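Long-range contact in Di-haem cytochrome c peroxidase family protein (Burkholderia thailandensis E264, PDB 6NX0), which probably reduces peroxide as a diheme member of the cytochrome c peroxidase family and displays an unusually stable bis-Fe(IV) state: residues D98-L104 and A232-F237. Numbering follows the deposited sequence.
Sequences DPTLAAL and ALAGRF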
loop_
_atom_site.group_PDB
_atom_site.type_symbol
_atom_site.label_atom_id
_atom_site.label_comp_id
_atom_site.label_asym_id
_atom_site.label_seq_id
_atom_site.Cartn_x
_atom_site.Cartn_y
_atom_site.Cartn_z
ATOM N N ASP A 98 19.796 -12.752 4.841
ATOM C CA ASP A 98 19.578 -14.036 5.505
ATOM C C ASP A 98 19.030 -14.975 4.443
ATOM O O ASP A 98 17.817 -15.228 4.366
ATOM C CB ASP A 98 18.641 -13.894 6.702
ATOM C CG ASP A 98 18.612 -15.146 7.558
ATOM O OD1 ASP A 98 19.001 -16.220 7.040
ATOM O OD2 ASP A 98 18.196 -15.073 8.733
ATOM N N PRO A 99 19.903 -15.490 3.572
ATOM C CA PRO A 99 19.405 -16.154 2.360
ATOM C C PRO A 99 18.563 -17.380 2.641
ATOM O O PRO A 99 17.590 -17.631 1.916
ATOM C CB PRO A 99 20.697 -16.504 1.603
ATOM C CG PRO A 99 21.684 -15.516 2.099
ATOM C CD PRO A 99 21.368 -15.331 3.537
ATOM N N THR A 100 18.903 -18.164 3.665
ATOM C CA THR A 100 18.142 -19.388 3.886
ATOM C C THR A 100 16.763 -19.079 4.467
ATOM O O THR A 100 15.770 -19.703 4.067
ATOM C CB THR A 100 18.914 -20.368 4.774
ATOM O OG1 THR A 100 19.137 -19.811 6.068
ATOM C CG2 THR A 100 20.234 -20.702 4.134
ATOM N N LEU A 101 16.669 -18.105 5.379
ATOM C CA LEU A 101 15.367 -17.737 5.921
ATOM C C LEU A 101 14.515 -17.024 4.870
ATOM O O LEU A 101 13.292 -17.229 4.802
ATOM C CB LEU A 101 15.533 -16.873 7.170
ATOM C CG LEU A 101 14.222 -16.553 7.889
ATOM C CD1 LEU A 101 13.488 -17.857 8.276
ATOM C CD2 LEU A 101 14.439 -15.691 9.110
ATOM N N ALA A 102 15.145 -16.206 4.022
ATOM C CA ALA A 102 14.412 -15.537 2.953
ATOM C C ALA A 102 13.879 -16.555 1.956
ATOM O O ALA A 102 12.775 -16.396 1.420
ATOM C CB ALA A 102 15.325 -14.521 2.262
ATOM N N ALA A 103 14.646 -17.617 1.702
ATOM C CA ALA A 103 14.182 -18.640 0.771
ATOM C C ALA A 103 12.985 -19.395 1.338
ATOM O O ALA A 103 12.074 -19.779 0.596
ATOM C CB ALA A 103 15.317 -19.600 0.439
ATOM N N LEU A 104 12.968 -19.629 2.652
ATOM C CA LEU A 104 11.806 -20.250 3.278
ATOM C C LEU A 104 10.577 -19.348 3.170
ATOM O O LEU A 104 9.463 -19.813 2.902
ATOM C CB LEU A 104 12.119 -20.553 4.739
ATOM C CG LEU A 104 11.166 -21.423 5.520
ATOM C CD1 LEU A 104 10.872 -22.717 4.801
ATOM C CD2 LEU A 104 11.865 -21.685 6.860
ATOM N N ALA A 232 10.121 -28.442 6.611
ATOM C CA ALA A 232 11.095 -27.377 6.510
ATOM C C ALA A 232 10.982 -26.416 7.680
ATOM O O ALA A 232 11.993 -26.017 8.270
ATOM C CB ALA A 232 10.912 -26.640 5.185
ATOM N N LEU A 233 9.752 -26.049 8.055
ATOM C CA LEU A 233 9.587 -25.157 9.193
ATOM C C LEU A 233 10.031 -25.821 10.487
ATOM O O LEU A 233 10.692 -25.191 11.318
ATOM C CB LEU A 233 8.125 -24.691 9.301
ATOM C CG LEU A 233 7.681 -23.784 8.150
ATOM C CD1 LEU A 233 6.165 -23.722 8.100
ATOM C CD2 LEU A 233 8.229 -22.374 8.261
ATOM N N ALA A 234 9.651 -27.082 10.688
ATOM C CA ALA A 234 10.064 -27.807 11.885
ATOM C C ALA A 234 11.574 -27.974 11.933
ATOM O O ALA A 234 12.180 -27.893 13.005
ATOM C CB ALA A 234 9.362 -29.157 11.919
ATOM N N GLY A 235 12.201 -28.199 10.778
ATOM C CA GLY A 235 13.656 -28.337 10.753
ATOM C C GLY A 235 14.360 -27.092 11.249
ATOM O O GLY A 235 15.370 -27.171 11.962
ATOM N N ARG A 236 13.833 -25.926 10.896
ATOM C CA ARG A 236 14.419 -24.646 11.256
ATOM C C ARG A 236 13.971 -24.168 12.632
ATOM O O ARG A 236 14.778 -23.624 13.396
ATOM C CB ARG A 236 14.051 -23.614 10.186
ATOM C CG ARG A 236 14.416 -22.175 10.477
ATOM C CD ARG A 236 15.874 -21.924 10.272
ATOM N NE ARG A 236 16.203 -20.549 10.628
ATOM C CZ ARG A 236 16.811 -19.678 9.829
ATOM N NH1 ARG A 236 17.047 -18.457 10.278
ATOM N NH2 ARG A 236 17.200 -20.011 8.603
ATOM N N PHE A 237 12.694 -24.358 12.973
ATOM C CA PHE A 237 12.115 -23.735 14.145
ATOM C C PHE A 237 11.757 -24.712 15.253
ATOM O O PHE A 237 11.326 -24.272 16.332
ATOM C CB PHE A 237 10.861 -22.948 13.744
ATOM C CG PHE A 237 11.141 -21.773 12.864
ATOM C CD1 PHE A 237 11.723 -20.645 13.384
ATOM C CD2 PHE A 237 10.779 -21.778 11.527
ATOM C CE1 PHE A 237 11.970 -19.548 12.588
ATOM C CE2 PHE A 237 11.014 -20.670 10.725
ATOM C CZ PHE A 237 11.604 -19.561 11.264
#
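Asp98 occupies the N-cap of helix 99-109, where its OD1 accepts a weak hydrogen bond from Leu101 N at 3.4 Å. The other carboxylate oxygen, OD2, faces Arg236 of the second helix and forms a long salt bridge, 3.9 Å from Arg236 NH1, so a single acid serves both the start of its own helix and the charge opposite. Two residues on, Thr100 OG1 takes a weak hydrogen bond from Arg236 NH2 (3.2 Å, with an N-H...O angle of 126°). Both oxygens lie near the guanidinium plane, at its edge, whereas Leu101 CD1 sits over one face of the group. The long arginine side chain thereby spans the gap to the first turn of the helix at a surface-exposed margin. The two helical segments run roughly antiparallel, at 149°, and their axes come no closer than 11.8 Å, a separation bridged by side chains rather than by close backbone contact. Within the diheme cytochrome c peroxidase family region, this pairing joins the first helix to helix 228-237, with helix 245-260 packing against both through Leu101, Leu233 and Phe237. Leu101 also reaches the aromatic ring, its CD1 lying 3.9 Å from Phe237 CZ. Leu104, one turn further along, points toward the partner and fills the apolar part of the interface: its CD1 meets Ala232 CB at 3.9 Å, while its CD2 approaches Leu233 CD2 at 4.0 Å and Phe237 CE2 at 4.1 Å. Leu233, which also packs on Met248, is the buried residue of an otherwise superficial contact; its side chain lies about 11 Å from a bound heme c.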